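Local coordinates for protein processed glycerol phosphate lipoteichoic acid synthase 2 (Bacillus subtilis, PDB 2W8D) that belongs to the sulfatase family of the alkaline phosphatase clan and carries a magnesium ion in its C-terminal domain, at residues A127-N132 / K150-A155; P173-S178 / T191-L196. All coordinates share one frame; numbering follows the deposited sequence.

Contact 1: residues A127-N132 / K150-A155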
loop_
_atom_site.group_PDB
_atom_site.type_symbol
_atom_site.label_atom_id
_atom_site.label_comp_id
_atom_site.label_asym_id
_atom_site.label_seq_id
_atom_site.Cartn_x
_atom_site.Cartn_y
_atom_site.Cartn_z
ATOM N N ALA A 127 -13.142 -1.048 9.581
ATOM C CA ALA A 127 -13.718 0.198 9.042
ATOM C C ALA A 127 -12.744 0.932 8.108
ATOM O O ALA A 127 -11.544 0.959 8.369
ATOM C CB ALA A 127 -14.138 1.133 10.187
ATOM N N THR A 128 -13.261 1.547 7.037
ATOM C CA THR A 128 -12.458 2.451 6.225
ATOM C C THR A 128 -12.850 3.886 6.523
ATOM O O THR A 128 -14.030 4.151 6.750
ATOM C CB THR A 128 -12.687 2.185 4.740
ATOM O OG1 THR A 128 -12.276 0.844 4.442
ATOM C CG2 THR A 128 -11.922 3.192 3.879
ATOM N N PHE A 129 -11.866 4.799 6.519
ATOM C CA PHE A 129 -12.119 6.233 6.631
ATOM C C PHE A 129 -11.676 6.908 5.357
ATOM O O PHE A 129 -10.601 6.625 4.844
ATOM C CB PHE A 129 -11.350 6.819 7.811
ATOM C CG PHE A 129 -11.750 6.233 9.129
ATOM C CD1 PHE A 129 -12.641 6.908 9.965
ATOM C CD2 PHE A 129 -11.283 4.978 9.517
ATOM C CE1 PHE A 129 -13.031 6.353 11.164
ATOM C CE2 PHE A 129 -11.675 4.414 10.733
ATOM C CZ PHE A 129 -12.549 5.101 11.551
ATOM N N HIS A 130 -12.473 7.817 4.838
ATOM C CA HIS A 130 -12.108 8.493 3.608
ATOM C C HIS A 130 -13.013 9.690 3.415
ATOM O O HIS A 130 -14.223 9.602 3.618
ATOM C CB HIS A 130 -12.266 7.526 2.456
ATOM C CG HIS A 130 -11.819 8.067 1.143
ATOM N ND1 HIS A 130 -10.532 8.514 0.922
ATOM C CD2 HIS A 130 -12.481 8.222 -0.021
ATOM C CE1 HIS A 130 -10.428 8.929 -0.326
ATOM N NE2 HIS A 130 -11.594 8.756 -0.920
ATOM N N GLY A 131 -12.420 10.821 3.047
ATOM C CA GLY A 131 -13.158 12.080 2.974
ATOM C C GLY A 131 -13.786 12.343 1.623
ATOM O O GLY A 131 -13.715 13.456 1.137
ATOM N N ASN A 132 -14.392 11.327 1.015
ATOM C CA ASN A 132 -15.013 11.458 -0.302
ATOM C C ASN A 132 -16.173 10.472 -0.364
ATOM O O ASN A 132 -16.261 9.597 0.485
ATOM C CB ASN A 132 -13.995 11.189 -1.427
ATOM C CG ASN A 132 -14.532 11.561 -2.842
ATOM O OD1 ASN A 132 -15.582 12.173 -2.985
ATOM N ND2 ASN A 132 -13.795 11.183 -3.874
ATOM N N LYS A 150 -17.546 -1.387 8.355
ATOM C CA LYS A 150 -17.980 0.007 8.365
ATOM C C LYS A 150 -17.242 0.896 7.360
ATOM O O LYS A 150 -16.035 0.776 7.160
ATOM C CB LYS A 150 -17.851 0.597 9.772
ATOM C CG LYS A 150 -18.745 -0.014 10.859
ATOM C CD LYS A 150 -18.182 0.394 12.208
ATOM C CE LYS A 150 -18.858 -0.275 13.396
ATOM N NZ LYS A 150 -20.278 0.157 13.507
ATOM N N PHE A 151 -17.977 1.810 6.738
ATOM C CA PHE A 151 -17.375 2.726 5.799
ATOM C C PHE A 151 -17.666 4.168 6.204
ATOM O O PHE A 151 -18.733 4.665 5.957
ATOM C CB PHE A 151 -17.864 2.405 4.364
ATOM C CG PHE A 151 -17.073 3.094 3.268
ATOM C CD1 PHE A 151 -16.104 4.056 3.574
ATOM C CD2 PHE A 151 -17.317 2.793 1.934
ATOM C CE1 PHE A 151 -15.367 4.698 2.571
ATOM C CE2 PHE A 151 -16.582 3.442 0.903
ATOM C CZ PHE A 151 -15.611 4.396 1.229
ATOM N N PHE A 152 -16.704 4.839 6.836
ATOM C CA PHE A 152 -16.868 6.254 7.193
ATOM C C PHE A 152 -16.495 7.142 6.024
ATOM O O PHE A 152 -15.371 7.625 5.949
ATOM C CB PHE A 152 -16.049 6.627 8.439
ATOM C CG PHE A 152 -16.528 5.954 9.700
ATOM C CD1 PHE A 152 -17.683 6.379 10.333
ATOM C CD2 PHE A 152 -15.837 4.873 10.231
ATOM C CE1 PHE A 152 -18.165 5.743 11.504
ATOM C CE2 PHE A 152 -16.292 4.231 11.390
ATOM C CZ PHE A 152 -17.473 4.659 12.020
ATOM N N ASP A 153 -17.427 7.361 5.105
ATOM C CA ASP A 153 -17.127 8.214 3.958
ATOM C C ASP A 153 -17.421 9.700 4.265
ATOM O O ASP A 153 -17.602 10.086 5.441
ATOM C CB ASP A 153 -17.852 7.734 2.691
ATOM C CG ASP A 153 -19.349 7.980 2.756
ATOM O OD1 ASP A 153 -19.859 8.433 3.820
ATOM O OD2 ASP A 153 -20.020 7.716 1.737
ATOM N N SER A 154 -17.451 10.513 3.205
ATOM C CA SER A 154 -17.659 11.957 3.298
ATOM C C SER A 154 -18.944 12.375 4.006
ATOM O O SER A 154 -19.041 13.504 4.471
ATOM C CB SER A 154 -17.532 12.653 1.925
ATOM O OG SER A 154 -18.604 12.340 1.051
ATOM N N ALA A 155 -19.921 11.486 4.113
ATOM C CA ALA A 155 -21.149 11.829 4.852
ATOM C C ALA A 155 -20.856 12.105 6.341
ATOM O O ALA A 155 -21.632 12.769 7.007
ATOM C CB ALA A 155 -22.233 10.742 4.688
#

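Contact 2: residues P173-S178 / T191-L196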
loop_
_atom_site.group_PDB
_atom_site.type_symbol
_atom_site.label_atom_id
_atom_site.label_comp_id
_atom_site.label_asym_id
_atom_site.label_seq_id
_atom_site.Cartn_x
_atom_site.Cartn_y
_atom_site.Cartn_z
ATOM N N PRO A 173 -8.043 18.295 8.579
ATOM C CA PRO A 173 -9.365 18.105 9.223
ATOM C C PRO A 173 -9.938 16.687 9.080
ATOM O O PRO A 173 -10.699 16.244 9.933
ATOM C CB PRO A 173 -10.269 19.124 8.522
ATOM C CG PRO A 173 -9.564 19.437 7.243
ATOM C CD PRO A 173 -8.100 19.288 7.496
ATOM N N PHE A 174 -9.574 15.976 8.014
ATOM C CA PHE A 174 -10.021 14.598 7.866
ATOM C C PHE A 174 -9.494 13.773 9.044
ATOM O O PHE A 174 -10.254 13.062 9.678
ATOM C CB PHE A 174 -9.603 14.020 6.508
ATOM C CG PHE A 174 -9.520 12.535 6.480
ATOM C CD1 PHE A 174 -10.662 11.764 6.447
ATOM C CD2 PHE A 174 -8.284 11.904 6.496
ATOM C CE1 PHE A 174 -10.581 10.379 6.419
ATOM C CE2 PHE A 174 -8.196 10.518 6.475
ATOM C CZ PHE A 174 -9.348 9.759 6.435
ATOM N N PHE A 175 -8.212 13.902 9.367
ATOM C CA PHE A 175 -7.665 13.202 10.535
ATOM C C PHE A 175 -8.213 13.636 11.905
ATOM O O PHE A 175 -8.394 12.787 12.777
ATOM C CB PHE A 175 -6.145 13.224 10.543
ATOM C CG PHE A 175 -5.518 12.255 9.596
ATOM C CD1 PHE A 175 -5.787 10.897 9.691
ATOM C CD2 PHE A 175 -4.620 12.703 8.604
ATOM C CE1 PHE A 175 -5.182 10.001 8.818
ATOM C CE2 PHE A 175 -4.016 11.831 7.760
ATOM C CZ PHE A 175 -4.302 10.472 7.833
ATOM N N LYS A 176 -8.487 14.926 12.097
ATOM C CA LYS A 176 -9.072 15.395 13.341
ATOM C C LYS A 176 -10.429 14.760 13.608
ATOM O O LYS A 176 -10.664 14.192 14.672
ATOM C CB LYS A 176 -9.274 16.912 13.291
ATOM C CG LYS A 176 -8.440 17.725 14.277
ATOM C CD LYS A 176 -8.612 17.272 15.719
ATOM C CE LYS A 176 -7.505 17.917 16.566
ATOM N NZ LYS A 176 -6.158 17.381 16.220
ATOM N N GLU A 177 -11.308 14.895 12.615
ATOM C CA GLU A 177 -12.685 14.404 12.639
ATOM C C GLU A 177 -12.815 12.877 12.740
ATOM O O GLU A 177 -13.782 12.369 13.323
ATOM C CB GLU A 177 -13.463 14.971 11.445
ATOM C CG GLU A 177 -14.045 16.360 11.761
ATOM C CD GLU A 177 -14.390 17.177 10.522
ATOM O OE1 GLU A 177 -15.454 16.934 9.920
ATOM O OE2 GLU A 177 -13.613 18.093 10.178
ATOM N N SER A 178 -11.820 12.163 12.219
ATOM C CA SER A 178 -11.782 10.708 12.336
ATOM C C SER A 178 -11.539 10.179 13.758
ATOM O O SER A 178 -11.915 9.043 14.049
ATOM C CB SER A 178 -10.747 10.105 11.381
ATOM O OG SER A 178 -11.029 10.436 10.031
ATOM N N THR A 191 -8.434 -1.003 10.483
ATOM C CA THR A 191 -8.925 0.248 9.896
ATOM C C THR A 191 -8.027 0.773 8.799
ATOM O O THR A 191 -6.814 0.533 8.828
ATOM C CB THR A 191 -9.052 1.376 10.939
ATOM O OG1 THR A 191 -7.828 1.495 11.672
ATOM C CG2 THR A 191 -10.153 1.064 11.888
ATOM N N LYS A 192 -8.638 1.473 7.837
ATOM C CA LYS A 192 -7.935 2.031 6.692
ATOM C C LYS A 192 -8.224 3.509 6.582
ATOM O O LYS A 192 -9.398 3.900 6.507
ATOM C CB LYS A 192 -8.373 1.361 5.378
ATOM C CG LYS A 192 -7.961 -0.112 5.199
ATOM C CD LYS A 192 -9.096 -0.934 4.500
ATOM C CE LYS A 192 -9.529 -0.302 3.201
ATOM N NZ LYS A 192 -8.332 -0.095 2.305
ATOM N N PHE A 193 -7.159 4.318 6.550
ATOM C CA PHE A 193 -7.285 5.744 6.298
ATOM C C PHE A 193 -6.759 6.118 4.910
ATOM O O PHE A 193 -5.556 5.986 4.622
ATOM C CB PHE A 193 -6.537 6.521 7.381
ATOM C CG PHE A 193 -7.213 6.487 8.729
ATOM C CD1 PHE A 193 -7.952 7.564 9.164
ATOM C CD2 PHE A 193 -7.111 5.370 9.551
ATOM C CE1 PHE A 193 -8.588 7.529 10.412
ATOM C CE2 PHE A 193 -7.708 5.332 10.772
ATOM C CZ PHE A 193 -8.457 6.415 11.227
ATOM N N ILE A 194 -7.657 6.547 4.029
ATOM C CA ILE A 194 -7.252 6.877 2.660
ATOM C C ILE A 194 -7.146 8.393 2.508
ATOM O O ILE A 194 -8.167 9.091 2.462
ATOM C CB ILE A 194 -8.220 6.297 1.586
ATOM C CG1 ILE A 194 -8.667 4.857 1.929
ATOM C CG2 ILE A 194 -7.591 6.454 0.126
ATOM C CD1 ILE A 194 -7.562 3.797 1.938
ATOM N N THR A 195 -5.911 8.897 2.462
ATOM C CA THR A 195 -5.661 10.334 2.357
ATOM C C THR A 195 -6.003 10.783 0.946
ATOM O O THR A 195 -6.065 9.960 0.058
ATOM C CB THR A 195 -4.189 10.719 2.727
ATOM O OG1 THR A 195 -3.237 10.161 1.781
ATOM C CG2 THR A 195 -3.877 10.243 4.133
ATOM N N LEU A 196 -6.169 12.091 0.759
ATOM C CA LEU A 196 -6.631 12.729 -0.479
ATOM C C LEU A 196 -5.792 13.895 -0.995
ATOM O O LEU A 196 -5.812 14.172 -2.208
ATOM C CB LEU A 196 -8.021 13.324 -0.240
ATOM C CG LEU A 196 -9.153 12.350 -0.525
ATOM C CD1 LEU A 196 -10.498 12.957 -0.202
ATOM C CD2 LEU A 196 -9.063 11.825 -1.983
#

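Contact 1: residues A127-N132 / K150-A155
Phe129 and Phe152 share one first torsion: each CG lies beside its own backbone N and anti to the carbonyl carbon (chi1 -62° and -66°). On paired positions of neighbouring parallel strands, this sends both rings the same way, side by side on one face of the sheet. Their planes are turned by 18° but slid apart, with centroids 4.9 Å from each other, so this is a strongly offset pair with little overlap. Phe152 CD2 sits over one face of the Phe129 ring, 3.3 Å from Phe129 CE1. On the other sheet face, Thr128 turns CG2 toward Phe151 CE1 (4.0 Å). The edge of the Phe151 ring is met by His130 CB. Strand 125-130, helix 139-145 and strand 150-152 form a beta-alpha-beta unit, and Tyr143 of its helix packs edge-to-face with Phe151.

The backbones zip together in parallel fashion. Thr128 N donates to Lys150 O at 2.9 Å, Phe152 N returns a bond to Thr128 O at 2.8 Å, and His130 N reaches Phe152 O at 3.1 Å. Beyond the strands, Ser154 N approaches Asn132 O from above its carbonyl plane at 3.1 Å. The next turn is shaped by Asp153, whose OD1 takes the N-H of Ala155 in an Asx turn.

Polar pairing across the contact thus falls to the main chain and contact between side chains to hydrocarbon: the amides set the register of the short strand 150-152, while its phenyl groups pack on both sheet faces, Phe152 beside Phe129 and Phe151 beside Thr128.

Contact 2: residues P173-S178 / T191-L196
The ring of Phe193 receives Ser178 CB at its edge, in plane, 3.5 Å from Phe193 CE1, while Phe175 and Phe174 reach it obliquely and Phe129 of the adjacent strand stacks with it. Around the rings of the helix, Phe174 CE2 lies over one face of Phe175, toward the rim, and Ser178 OG lies 3.6 Å above one face of Phe174. This is helix-on-sheet packing in an alpha/beta fold of the alkaline phosphatase clan: helix 171-183 leads into strand 189-194 and lies back across the sheet. The helix and strand segments run roughly antiparallel (154°), their axes 10.6 Å apart.

Phe193 CD1 is where both phenylalanines of the helix converge, with Phe175 CE1 at 3.7 Å and Phe174 CZ at 3.8 Å. In Phe174, CG is anti to the backbone N (chi1 157°). The planes of Phe175 and Phe193 are inclined by 32°, neither stacked nor edge-to-face. Further along, Phe175 CZ touches Thr195 CG2 at 3.7 Å, just past the end of the strand. The hydroxyl of that threonine is engaged elsewhere, bonded to Ser38 O and to the backbone N of Glu40, a magnesium ligand, so Thr195 links the apolar layer, through its methyl, to the chain at one ligand of the metal site, through its hydroxyl. Residues of helix 219-244, Ile235 among them, cover Phe175 further.

No hydrogen bond crosses between the two segments; the hydroxyl of Ser178 finds its partners elsewhere. Ser178 OG is bonded to Tyr157 OH and also donates to Phe174 O at 2.8 Å, while Ser178 N reaches the same oxygen at 3.1 Å from the opposite face of its carbonyl plane.

In the fold
Well into the chain, after strands 33-39 and 70-76 of the same sheet, comes strand 125-130; the chain then passes through helix 139-145 and returns as strand 150-152, where contact 1 closes the excursion. It runs on to helix 171-183, and contact 2 closes the turn between this helix and strand 189-194. The two are in series, neither nested nor crossed, yet they meet in space: strand 125-130 lies between strands 150-152 and 189-194 in the sheet. Phe129 N probably bonds to Lys192 O, and His130 ND1 to Ile194 O. Helix 139-145 packs on one sheet face and helix 171-183 on the other, so together the contacts tie both helical layers to neighbouring strands.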